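Agmatinase (PDB 1WOH) probably hydrolyses agmatine to putrescine and urea, as an arginase-family enzyme that binds two manganese ions per subunit. Local coordinates at residues V63-F66 and K72-L75; C111-F116 and E295-V300; F226-D231 and K256-A261; L270-L275 and R291-T296. All blocks are in the same frame, centred on the assembly; numbering follows the deposited sequence.

Contact 1: residues V63-F66 and K72-L75; sequences VPPF and KTRL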
loop_
_atom_site.group_PDB
_atom_site.type_symbol
_atom_site.label_atom_id
_atom_site.label_comp_id
_atom_site.label_asym_id
_atom_site.label_seq_id
_atom_site.Cartn_x
_atom_site.Cartn_y
_atom_site.Cartn_z
ATOM N N VAL A 63 15.298 -15.918 -16.382
ATOM C CA VAL A 63 15.244 -16.516 -17.708
ATOM C C VAL A 63 16.422 -17.474 -17.893
ATOM O O VAL A 63 17.577 -17.095 -17.695
ATOM C CB VAL A 63 15.293 -15.433 -18.807
ATOM C CG1 VAL A 63 15.183 -16.077 -20.179
ATOM C CG2 VAL A 63 14.164 -14.432 -18.598
ATOM N N PRO A 64 16.140 -18.728 -18.284
ATOM C CA PRO A 64 17.165 -19.757 -18.496
ATOM C C PRO A 64 17.958 -19.529 -19.780
ATOM O O PRO A 64 17.527 -18.780 -20.653
ATOM C CB PRO A 64 16.343 -21.035 -18.557
ATOM C CG PRO A 64 15.121 -20.573 -19.302
ATOM C CD PRO A 64 14.800 -19.257 -18.602
ATOM N N PRO A 65 19.124 -20.184 -19.914
ATOM C CA PRO A 65 19.731 -21.107 -18.948
ATOM C C PRO A 65 20.467 -20.369 -17.830
ATOM O O PRO A 65 20.579 -19.144 -17.860
ATOM C CB PRO A 65 20.667 -21.936 -19.817
ATOM C CG PRO A 65 21.157 -20.917 -20.794
ATOM C CD PRO A 65 19.895 -20.164 -21.170
ATOM N N PHE A 66 20.973 -21.123 -16.855
ATOM C CA PHE A 66 21.675 -20.538 -15.716
ATOM C C PHE A 66 23.088 -21.071 -15.506
ATOM O O PHE A 66 23.293 -22.278 -15.394
ATOM C CB PHE A 66 20.890 -20.784 -14.426
ATOM C CG PHE A 66 19.461 -20.321 -14.478
ATOM C CD1 PHE A 66 18.430 -21.223 -14.727
ATOM C CD2 PHE A 66 19.146 -18.984 -14.269
ATOM C CE1 PHE A 66 17.102 -20.799 -14.764
ATOM C CE2 PHE A 66 17.823 -18.549 -14.304
ATOM C CZ PHE A 66 16.800 -19.457 -14.551
ATOM N N LYS A 72 29.392 -23.841 -14.077
ATOM C CA LYS A 72 28.590 -24.886 -14.704
ATOM C C LYS A 72 27.256 -24.285 -15.123
ATOM O O LYS A 72 26.753 -23.366 -14.471
ATOM C CB LYS A 72 28.361 -26.031 -13.717
ATOM C CG LYS A 72 29.646 -26.661 -13.201
ATOM C CD LYS A 72 29.384 -27.714 -12.127
ATOM C CE LYS A 72 28.603 -28.907 -12.664
ATOM N NZ LYS A 72 27.194 -28.567 -13.013
ATOM N N THR A 73 26.689 -24.805 -16.208
ATOM C CA THR A 73 25.415 -24.311 -16.714
ATOM C C THR A 73 24.301 -25.344 -16.610
ATOM O O THR A 73 24.509 -26.529 -16.872
ATOM C CB THR A 73 25.546 -23.872 -18.181
ATOM O OG1 THR A 73 26.520 -22.825 -18.270
ATOM C CG2 THR A 73 24.206 -23.363 -18.719
ATOM N N ARG A 74 23.114 -24.887 -16.221
ATOM C CA ARG A 74 21.965 -25.778 -16.097
ATOM C C ARG A 74 20.859 -25.316 -17.034
ATOM O O ARG A 74 20.736 -24.127 -17.319
ATOM C CB ARG A 74 21.477 -25.823 -14.646
ATOM C CG ARG A 74 22.395 -26.637 -13.731
ATOM C CD ARG A 74 21.826 -26.799 -12.339
ATOM N NE ARG A 74 21.719 -25.525 -11.640
ATOM C CZ ARG A 74 21.255 -25.390 -10.401
ATOM N NH1 ARG A 74 20.853 -26.458 -9.721
ATOM N NH2 ARG A 74 21.195 -24.188 -9.842
ATOM N N LEU A 75 20.070 -26.271 -17.514
ATOM C CA LEU A 75 18.983 -26.025 -18.455
ATOM C C LEU A 75 19.484 -25.595 -19.830
ATOM O O LEU A 75 18.756 -24.981 -20.608
ATOM C CB LEU A 75 17.997 -24.987 -17.905
ATOM C CG LEU A 75 17.188 -25.467 -16.696
ATOM C CD1 LEU A 75 16.216 -24.370 -16.271
ATOM C CD2 LEU A 75 16.425 -26.743 -17.045
HETATM O O HOH W 1 23.849 -23.696 -12.689
#
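Leu75 sends its CD1 methyl against the rim of the Phe66 ring, near the ring plane and 4.0 Å from Phe66 CE1, while the same methyl touches Pro64 CB. One face of the Phe66 ring is met from above by Pro64 CA, lying toward the rim. Phe66 and Leu75 run side by side and point the same way, both directed at helix 284-302. The backbones form a short antiparallel beta-hairpin in which Phe66 and Arg74 are a hydrogen-bonded pair: Phe66 N donates to Arg74 O at 3.0 Å, nearly straight at 171°, and Arg74 N to Phe66 O at 2.7 Å. A cis peptide bond links Pro64 to Pro65, and Pro65 CB then rests 3.3 Å from Arg74 O. Phe66 O also accepts from a water at 3.1 Å, with the Thr73 CA-H close by. That water in turn takes the N-H of Arg74 NE at 3.0 Å. The bend at chi3 (-65°) brings NE to this water, which joins the Arg74 side chain to the carbonyl of Phe66. Beyond the bend, Arg74 NH1 forms a salt bridge with Glu299. Arg185 of a second subunit hydrogen-bonds to the carbonyls of Val63 and Pro65.

Contact 2: residues C111-F116 and E295-V300; sequences CRVPVF and ETLCEV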
loop_
_atom_site.group_PDB
_atom_site.type_symbol
_atom_site.label_atom_id
_atom_site.label_comp_id
_atom_site.label_asym_id
_atom_site.label_seq_id
_atom_site.Cartn_x
_atom_site.Cartn_y
_atom_site.Cartn_z
ATOM N N CYS A 111 4.871 -31.828 -24.009
ATOM C CA CYS A 111 6.092 -31.458 -23.307
ATOM C C CYS A 111 6.534 -32.578 -22.384
ATOM O O CYS A 111 5.820 -33.561 -22.196
ATOM C CB CYS A 111 5.887 -30.173 -22.496
ATOM S SG CYS A 111 4.857 -30.355 -21.012
ATOM N N ARG A 112 7.721 -32.432 -21.811
ATOM C CA ARG A 112 8.228 -33.441 -20.898
ATOM C C ARG A 112 7.749 -33.130 -19.486
ATOM O O ARG A 112 7.183 -33.987 -18.812
ATOM C CB ARG A 112 9.756 -33.483 -20.945
ATOM C CG ARG A 112 10.379 -34.500 -20.000
ATOM C CD ARG A 112 11.610 -35.138 -20.627
ATOM N NE ARG A 112 12.500 -34.144 -21.222
ATOM C CZ ARG A 112 13.630 -34.436 -21.855
ATOM N NH1 ARG A 112 14.016 -35.699 -21.980
ATOM N NH2 ARG A 112 14.376 -33.465 -22.367
ATOM N N VAL A 113 7.966 -31.897 -19.050
ATOM C CA VAL A 113 7.551 -31.488 -17.718
ATOM C C VAL A 113 6.638 -30.275 -17.778
ATOM O O VAL A 113 7.060 -29.179 -18.151
ATOM C CB VAL A 113 8.751 -31.130 -16.824
ATOM C CG1 VAL A 113 8.258 -30.819 -15.409
ATOM C CG2 VAL A 113 9.758 -32.276 -16.804
ATOM N N PRO A 114 5.357 -30.463 -17.435
ATOM C CA PRO A 114 4.435 -29.327 -17.466
ATOM C C PRO A 114 4.496 -28.591 -16.130
ATOM O O PRO A 114 4.643 -29.215 -15.082
ATOM C CB PRO A 114 3.087 -29.992 -17.695
ATOM C CG PRO A 114 3.237 -31.272 -16.923
ATOM C CD PRO A 114 4.624 -31.735 -17.300
ATOM N N VAL A 115 4.410 -27.268 -16.185
ATOM C CA VAL A 115 4.424 -26.432 -14.989
ATOM C C VAL A 115 3.093 -25.704 -14.926
ATOM O O VAL A 115 2.749 -24.934 -15.828
ATOM C CB VAL A 115 5.567 -25.415 -15.041
ATOM C CG1 VAL A 115 5.483 -24.474 -13.850
ATOM C CG2 VAL A 115 6.900 -26.153 -15.048
ATOM N N PHE A 116 2.347 -25.962 -13.856
ATOM C CA PHE A 116 1.029 -25.367 -13.666
ATOM C C PHE A 116 1.062 -24.257 -12.632
ATOM O O PHE A 116 1.446 -24.480 -11.487
ATOM C CB PHE A 116 0.040 -26.447 -13.225
ATOM C CG PHE A 116 -0.044 -27.609 -14.175
ATOM C CD1 PHE A 116 0.273 -28.897 -13.752
ATOM C CD2 PHE A 116 -0.412 -27.410 -15.502
ATOM C CE1 PHE A 116 0.225 -29.967 -14.640
ATOM C CE2 PHE A 116 -0.460 -28.475 -16.392
ATOM C CZ PHE A 116 -0.140 -29.753 -15.959
ATOM N N GLU A 295 14.467 -22.958 -10.391
ATOM C CA GLU A 295 15.527 -23.729 -9.761
ATOM C C GLU A 295 15.115 -25.194 -9.688
ATOM O O GLU A 295 15.940 -26.092 -9.869
ATOM C CB GLU A 295 15.846 -23.207 -8.359
ATOM C CG GLU A 295 17.009 -23.957 -7.700
ATOM C CD GLU A 295 17.533 -23.272 -6.452
ATOM O OE1 GLU A 295 18.454 -23.821 -5.812
ATOM O OE2 GLU A 295 17.026 -22.188 -6.108
ATOM N N THR A 296 13.836 -25.450 -9.433
ATOM C CA THR A 296 13.381 -26.832 -9.368
ATOM C C THR A 296 13.587 -27.502 -10.723
ATOM O O THR A 296 14.043 -28.644 -10.795
ATOM C CB THR A 296 11.898 -26.921 -8.955
ATOM O OG1 THR A 296 11.751 -26.411 -7.621
ATOM C CG2 THR A 296 11.422 -28.370 -8.983
ATOM N N LEU A 297 13.263 -26.795 -11.798
ATOM C CA LEU A 297 13.449 -27.350 -13.134
ATOM C C LEU A 297 14.933 -27.622 -13.408
ATOM O O LEU A 297 15.272 -28.580 -14.108
ATOM C CB LEU A 297 12.877 -26.403 -14.188
ATOM C CG LEU A 297 11.349 -26.270 -14.175
ATOM C CD1 LEU A 297 10.917 -25.149 -15.106
ATOM C CD2 LEU A 297 10.713 -27.588 -14.594
ATOM N N CYS A 298 15.813 -26.786 -12.866
ATOM C CA CYS A 298 17.249 -27.000 -13.057
ATOM C C CYS A 298 17.589 -28.355 -12.467
ATOM O O CYS A 298 18.292 -29.157 -13.083
ATOM C CB CYS A 298 18.077 -25.944 -12.326
ATOM S SG CYS A 298 18.179 -24.352 -13.119
ATOM N N GLU A 299 17.088 -28.593 -11.259
ATOM C CA GLU A 299 17.327 -29.846 -10.563
ATOM C C GLU A 299 16.709 -31.000 -11.338
ATOM O O GLU A 299 17.340 -32.037 -11.521
ATOM C CB GLU A 299 16.733 -29.794 -9.151
ATOM C CG GLU A 299 17.368 -28.766 -8.212
ATOM C CD GLU A 299 18.827 -29.062 -7.900
ATOM O OE1 GLU A 299 19.240 -30.232 -8.034
ATOM O OE2 GLU A 299 19.560 -28.126 -7.504
ATOM N N VAL A 300 15.472 -30.825 -11.799
ATOM C CA VAL A 300 14.806 -31.888 -12.549
ATOM C C VAL A 300 15.624 -32.318 -13.770
ATOM O O VAL A 300 15.953 -33.493 -13.921
ATOM C CB VAL A 300 13.396 -31.451 -13.014
ATOM C CG1 VAL A 300 12.837 -32.448 -14.023
ATOM C CG2 VAL A 300 12.462 -31.362 -11.813
#
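Val113 and Leu297 run past each other in opposite directions, so that Val113 CG1 lies 4.1 Å from Leu297 CD2. The other branch of Val113 does something different: its CG2 meets Val300 CG1 tip to tip at 4.2 Å. With CG1 of Val113 anti to the backbone N (chi1 -175°), the two methyls part, one for each of two helix residues three positions apart. Val115, two residues along the strand, lies aslant to Leu297 and presses CG2 against its forked end, 4.1 Å from Leu297 CD1 and equally far from CD2. Leu297 is thus held at its CD2 by both valines. The backbone bends sharply near Arg112 and Val113 and runs on in strand 114-118 of the central parallel sheet, and helix 284-302 packs over the side of that sheet bearing Val113 and Val115. Val31 of strand 31-36, next in the sheet, touches both Leu297 and Val115, and Phe301 of the same helix reaches Val113. Every touching atom is a methyl carbon and all four residues are buried, so helix and strand are held here by hydrophobic burial and close van der Waals fit, without the directional restraint of a polar pair.

Contact 3: residues F226-D231 and K256-A261; sequences FSVDVD and KILAAA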
loop_
_atom_site.group_PDB
_atom_site.type_symbol
_atom_site.label_atom_id
_atom_site.label_comp_id
_atom_site.label_asym_id
_atom_site.label_seq_id
_atom_site.Cartn_x
_atom_site.Cartn_y
_atom_site.Cartn_z
ATOM N N PHE A 226 4.928 -32.833 -8.335
ATOM C CA PHE A 226 5.243 -31.892 -7.257
ATOM C C PHE A 226 4.114 -30.881 -7.120
ATOM O O PHE A 226 3.722 -30.260 -8.104
ATOM C CB PHE A 226 6.513 -31.090 -7.582
ATOM C CG PHE A 226 7.797 -31.856 -7.434
ATOM C CD1 PHE A 226 8.782 -31.760 -8.412
ATOM C CD2 PHE A 226 8.054 -32.614 -6.301
ATOM C CE1 PHE A 226 10.009 -32.405 -8.263
ATOM C CE2 PHE A 226 9.277 -33.265 -6.139
ATOM C CZ PHE A 226 10.258 -33.160 -7.123
ATOM N N SER A 227 3.582 -30.723 -5.910
ATOM C CA SER A 227 2.560 -29.709 -5.683
ATOM C C SER A 227 3.142 -28.782 -4.633
ATOM O O SER A 227 3.372 -29.192 -3.497
ATOM C CB SER A 227 1.250 -30.303 -5.162
ATOM O OG SER A 227 0.325 -29.251 -4.923
ATOM N N VAL A 228 3.402 -27.538 -5.017
ATOM C CA VAL A 228 3.970 -26.580 -4.086
ATOM C C VAL A 228 2.973 -25.495 -3.713
ATOM O O VAL A 228 2.620 -24.655 -4.538
ATOM C CB VAL A 228 5.225 -25.893 -4.672
ATOM C CG1 VAL A 228 5.787 -24.886 -3.655
ATOM C CG2 VAL A 228 6.277 -26.945 -5.020
ATOM N N ASP A 229 2.493 -25.546 -2.477
ATOM C CA ASP A 229 1.586 -24.525 -1.964
ATOM C C ASP A 229 2.556 -23.542 -1.297
ATOM O O ASP A 229 3.303 -23.926 -0.393
ATOM C CB ASP A 229 0.645 -25.126 -0.920
ATOM C CG ASP A 229 -0.321 -24.105 -0.343
ATOM O OD1 ASP A 229 0.018 -22.907 -0.296
ATOM O OD2 ASP A 229 -1.420 -24.510 0.087
ATOM N N VAL A 230 2.568 -22.290 -1.736
ATOM C CA VAL A 230 3.501 -21.333 -1.157
ATOM C C VAL A 230 3.349 -21.126 0.348
ATOM O O VAL A 230 4.302 -20.684 0.995
ATOM C CB VAL A 230 3.442 -19.951 -1.886
ATOM C CG1 VAL A 230 3.572 -20.150 -3.388
ATOM C CG2 VAL A 230 2.151 -19.218 -1.559
ATOM N N ASP A 231 2.194 -21.460 0.930
ATOM C CA ASP A 231 2.069 -21.244 2.369
ATOM C C ASP A 231 2.868 -22.275 3.158
ATOM O O ASP A 231 2.948 -22.214 4.392
ATOM C CB ASP A 231 0.591 -21.164 2.841
ATOM C CG ASP A 231 -0.157 -22.485 2.763
ATOM O OD1 ASP A 231 0.474 -23.557 2.773
ATOM O OD2 ASP A 231 -1.408 -22.432 2.718
ATOM N N LYS A 256 15.666 -27.806 -0.915
ATOM C CA LYS A 256 16.430 -29.029 -0.667
ATOM C C LYS A 256 15.513 -30.246 -0.792
ATOM O O LYS A 256 15.916 -31.294 -1.302
ATOM C CB LYS A 256 17.055 -29.016 0.730
ATOM C CG LYS A 256 18.252 -28.099 0.874
ATOM C CD LYS A 256 18.924 -28.310 2.221
ATOM C CE LYS A 256 20.181 -27.471 2.360
ATOM N NZ LYS A 256 19.878 -26.012 2.366
ATOM N N ILE A 257 14.281 -30.102 -0.313
ATOM C CA ILE A 257 13.299 -31.183 -0.383
ATOM C C ILE A 257 12.979 -31.498 -1.841
ATOM O O ILE A 257 13.011 -32.662 -2.259
ATOM C CB ILE A 257 11.995 -30.793 0.359
ATOM C CG1 ILE A 257 12.266 -30.710 1.859
ATOM C CG2 ILE A 257 10.893 -31.833 0.092
ATOM C CD1 ILE A 257 11.157 -30.066 2.644
ATOM N N LEU A 258 12.677 -30.462 -2.620
ATOM C CA LEU A 258 12.365 -30.664 -4.028
ATOM C C LEU A 258 13.570 -31.222 -4.790
ATOM O O LEU A 258 13.430 -32.119 -5.617
ATOM C CB LEU A 258 11.913 -29.350 -4.669
ATOM C CG LEU A 258 10.613 -28.778 -4.075
ATOM C CD1 LEU A 258 10.408 -27.337 -4.540
ATOM C CD2 LEU A 258 9.428 -29.657 -4.476
ATOM N N ALA A 259 14.751 -30.684 -4.508
ATOM C CA ALA A 259 15.959 -31.135 -5.189
ATOM C C ALA A 259 16.207 -32.618 -4.931
ATOM O O ALA A 259 16.543 -33.371 -5.850
ATOM C CB ALA A 259 17.157 -30.308 -4.729
ATOM N N ALA A 260 16.032 -33.035 -3.682
ATOM C CA ALA A 260 16.246 -34.428 -3.306
ATOM C C ALA A 260 15.292 -35.342 -4.060
ATOM O O ALA A 260 15.693 -36.385 -4.590
ATOM C CB ALA A 260 16.058 -34.596 -1.805
ATOM N N ALA A 261 14.025 -34.950 -4.114
ATOM C CA ALA A 261 13.030 -35.751 -4.808
ATOM C C ALA A 261 13.298 -35.791 -6.311
ATOM O O ALA A 261 13.135 -36.829 -6.943
ATOM C CB ALA A 261 11.630 -35.199 -4.532
#
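Strand 226-229 and helix 256-261 run antiparallel, their N-to-C directions 175° apart and their axes 11.0 Å from each other, as expected of the first strand and the helix of a beta-alpha-beta crossover. The unit consists of strand 223-229, helix 251-264 and strand 266-273, the two strands being neighbours in the parallel sheet. Phe226 and Val228 face the helix. The Phe226 ring takes Leu258 CD2 over one face in a CH-pi contact, 4.0 Å from the ring centroid, and Ala261 CB at its edge, in plane and 3.4 Å from Phe226 CE2. Leu258 and Phe226 extend in contrary senses, the leucine lying over the ring, and its forked end carries on to Val228, where Leu258 CD1 lies 4.2 Å from Val228 CG2. Replacing Phe226 by an alanine would probably leave a gap between strand and helix, taking from Leu258 CD2 the face it packs on and from Ala261 its neighbour. Val267 and Leu270 of the next strand and Val140 of strand 137-142 also touch the ring. Asp229 ends the strand and Asp231 follows in a short 3-10 turn; both are manganese ligands, although no metal is bound in this model. An Asx turn links the two: Asp231 N donates to Asp229 OD1 at 2.9 Å, approaching from above the carboxylate plane, 38° out of it.

Contact 4: residues L270-L275 and R291-T296; sequences LDLVEL and RLVMET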
loop_
_atom_site.group_PDB
_atom_site.type_symbol
_atom_site.label_atom_id
_atom_site.label_comp_id
_atom_site.label_asym_id
_atom_site.label_seq_id
_atom_site.Cartn_x
_atom_site.Cartn_y
_atom_site.Cartn_z
ATOM N N LEU A 270 4.558 -30.304 -12.147
ATOM C CA LEU A 270 4.644 -29.489 -10.942
ATOM C C LEU A 270 3.617 -28.374 -10.968
ATOM O O LEU A 270 3.367 -27.786 -12.021
ATOM C CB LEU A 270 6.046 -28.874 -10.827
ATOM C CG LEU A 270 6.266 -27.790 -9.760
ATOM C CD1 LEU A 270 7.723 -27.764 -9.336
ATOM C CD2 LEU A 270 5.832 -26.428 -10.306
ATOM N N ASP A 271 2.995 -28.104 -9.822
ATOM C CA ASP A 271 2.074 -26.982 -9.754
ATOM C C ASP A 271 2.553 -26.060 -8.646
ATOM O O ASP A 271 3.193 -26.497 -7.686
ATOM C CB ASP A 271 0.587 -27.407 -9.584
ATOM C CG ASP A 271 0.253 -28.018 -8.221
ATOM O OD1 ASP A 271 0.802 -27.597 -7.181
ATOM O OD2 ASP A 271 -0.625 -28.915 -8.192
ATOM N N LEU A 272 2.305 -24.770 -8.826
ATOM C CA LEU A 272 2.710 -23.740 -7.871
ATOM C C LEU A 272 1.407 -23.025 -7.568
ATOM O O LEU A 272 0.875 -22.312 -8.426
ATOM C CB LEU A 272 3.717 -22.797 -8.539
ATOM C CG LEU A 272 4.478 -21.779 -7.676
ATOM C CD1 LEU A 272 3.523 -20.727 -7.132
ATOM C CD2 LEU A 272 5.177 -22.500 -6.539
ATOM N N VAL A 273 0.895 -23.219 -6.355
ATOM C CA VAL A 273 -0.398 -22.653 -5.981
ATOM C C VAL A 273 -0.465 -21.771 -4.733
ATOM O O VAL A 273 0.464 -21.720 -3.930
ATOM C CB VAL A 273 -1.441 -23.791 -5.793
ATOM C CG1 VAL A 273 -1.527 -24.643 -7.054
ATOM C CG2 VAL A 273 -1.056 -24.666 -4.605
ATOM N N GLU A 274 -1.593 -21.072 -4.610
ATOM C CA GLU A 274 -1.907 -20.201 -3.477
ATOM C C GLU A 274 -1.103 -18.908 -3.321
ATOM O O GLU A 274 -1.142 -18.268 -2.274
ATOM C CB GLU A 274 -1.847 -21.017 -2.181
ATOM C CG GLU A 274 -2.925 -22.110 -2.069
ATOM C CD GLU A 274 -4.302 -21.577 -1.681
ATOM O OE1 GLU A 274 -4.374 -20.490 -1.075
ATOM O OE2 GLU A 274 -5.317 -22.261 -1.964
ATOM N N LEU A 275 -0.368 -18.518 -4.351
ATOM C CA LEU A 275 0.378 -17.265 -4.279
ATOM C C LEU A 275 -0.658 -16.141 -4.425
ATOM O O LEU A 275 -1.510 -16.203 -5.313
ATOM C CB LEU A 275 1.369 -17.180 -5.446
ATOM C CG LEU A 275 2.639 -16.321 -5.396
ATOM C CD1 LEU A 275 2.939 -15.824 -6.812
ATOM C CD2 LEU A 275 2.498 -15.162 -4.446
ATOM N N ARG A 291 11.458 -18.041 -8.952
ATOM C CA ARG A 291 12.800 -18.608 -8.925
ATOM C C ARG A 291 12.746 -20.062 -8.468
ATOM O O ARG A 291 13.471 -20.914 -8.983
ATOM C CB ARG A 291 13.721 -17.824 -7.987
ATOM C CG ARG A 291 15.136 -18.385 -8.014
ATOM C CD ARG A 291 16.017 -17.876 -6.898
ATOM N NE ARG A 291 16.873 -18.960 -6.423
ATOM C CZ ARG A 291 17.998 -18.789 -5.740
ATOM N NH1 ARG A 291 18.425 -17.569 -5.449
ATOM N NH2 ARG A 291 18.682 -19.849 -5.330
ATOM N N LEU A 292 11.892 -20.348 -7.490
ATOM C CA LEU A 292 11.771 -21.711 -6.995
ATOM C C LEU A 292 11.392 -22.641 -8.141
ATOM O O LEU A 292 11.926 -23.746 -8.258
ATOM C CB LEU A 292 10.697 -21.816 -5.897
ATOM C CG LEU A 292 10.690 -23.182 -5.201
ATOM C CD1 LEU A 292 11.677 -23.141 -4.037
ATOM C CD2 LEU A 292 9.308 -23.522 -4.661
ATOM N N VAL A 293 10.463 -22.204 -8.987
ATOM C CA VAL A 293 10.042 -23.040 -10.105
ATOM C C VAL A 293 11.219 -23.262 -11.045
ATOM O O VAL A 293 11.492 -24.397 -11.454
ATOM C CB VAL A 293 8.873 -22.405 -10.897
ATOM C CG1 VAL A 293 8.589 -23.220 -12.152
ATOM C CG2 VAL A 293 7.612 -22.356 -10.022
ATOM N N MET A 294 11.929 -22.185 -11.371
ATOM C CA MET A 294 13.068 -22.297 -12.276
ATOM C C MET A 294 14.202 -23.128 -11.681
ATOM O O MET A 294 14.833 -23.916 -12.392
ATOM C CB MET A 294 13.600 -20.908 -12.670
ATOM C CG MET A 294 12.657 -20.085 -13.554
ATOM S SD MET A 294 11.924 -20.991 -14.928
ATOM C CE MET A 294 13.406 -21.306 -15.963
ATOM N N GLU A 295 14.467 -22.958 -10.391
ATOM C CA GLU A 295 15.527 -23.729 -9.761
ATOM C C GLU A 295 15.115 -25.194 -9.688
ATOM O O GLU A 295 15.940 -26.092 -9.869
ATOM C CB GLU A 295 15.846 -23.207 -8.359
ATOM C CG GLU A 295 17.009 -23.957 -7.700
ATOM C CD GLU A 295 17.533 -23.272 -6.452
ATOM O OE1 GLU A 295 18.454 -23.821 -5.812
ATOM O OE2 GLU A 295 17.026 -22.188 -6.108
ATOM N N THR A 296 13.836 -25.450 -9.433
ATOM C CA THR A 296 13.381 -26.832 -9.368
ATOM C C THR A 296 13.587 -27.502 -10.723
ATOM O O THR A 296 14.043 -28.644 -10.795
ATOM C CB THR A 296 11.898 -26.921 -8.955
ATOM O OG1 THR A 296 11.751 -26.411 -7.621
ATOM C CG2 THR A 296 11.422 -28.370 -8.983
#
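Flanking the meeting of Leu270 and Leu272 with Val293 and Thr296, the flat groups are the Arg291 guanidinium and the Glu295 carboxylate, one helical turn apart. Glu295 lies at the guanidinium edge, in its plane, and is gripped side-on by two nitrogens converging on one oxygen: Arg291 NE is 3.2 Å and Arg291 NH2 3.0 Å from Glu295 OE2, both coming from the same face of the carboxylate. Tyr251 OH also bonds Glu295, and Arg291 NH1 forms a salt bridge with Glu245 of a second subunit. Across the contact all is apolar. Leu270 and Thr296 reach for each other tip to tip, with Leu270 CD1 3.8 Å from Thr296 CG2. Leu272 lies crosswise to Val293, placing its CG 4.0 Å from Val293 CG2. The CG2 of Thr296, anti to the backbone N, points at the strand, leaving OG1 (chi1 -64°) to donate to Leu292 O at 2.7 Å; that carbonyl accepts the Thr296 backbone N from its opposite face. Swapping Thr296 for an alanine removes OG1 and CG2, which would probably leave Leu292 O held by the backbone N alone of these two donors and open a gap beside Leu270 CD1. Helix 291-296 runs nearly antiparallel to strand 270-273, at 167° with the axes 10.1 Å apart, the arrangement of a helix covering a parallel sheet in the alpha/beta/alpha fold of the arginase family.

Contacts 2, 3 and 4 sit on one parallel sheet, where strands 114-118, 266-273 and 223-229 lie side by side in that order. Contacts 2 and 4, centres about 9 Å apart, share Glu295 and Thr296 and both end on helix 284-302; contact 3, its centre about 8 Å from that of contact 4, adds helix 251-264, whose Leu258 touches Thr296. Along the chain contact 1 closes first; contact 3 falls between the two halves of contact 2 and closes before contact 4 opens. Contact 1 lies off the sheet, its centre about 13 Å from that of contact 2, and its hairpin packs on helix 284-302 through Cys298 and Met294. Contacts 1 and 4 both reach a second subunit, while strand 223-229 leads into the manganese site.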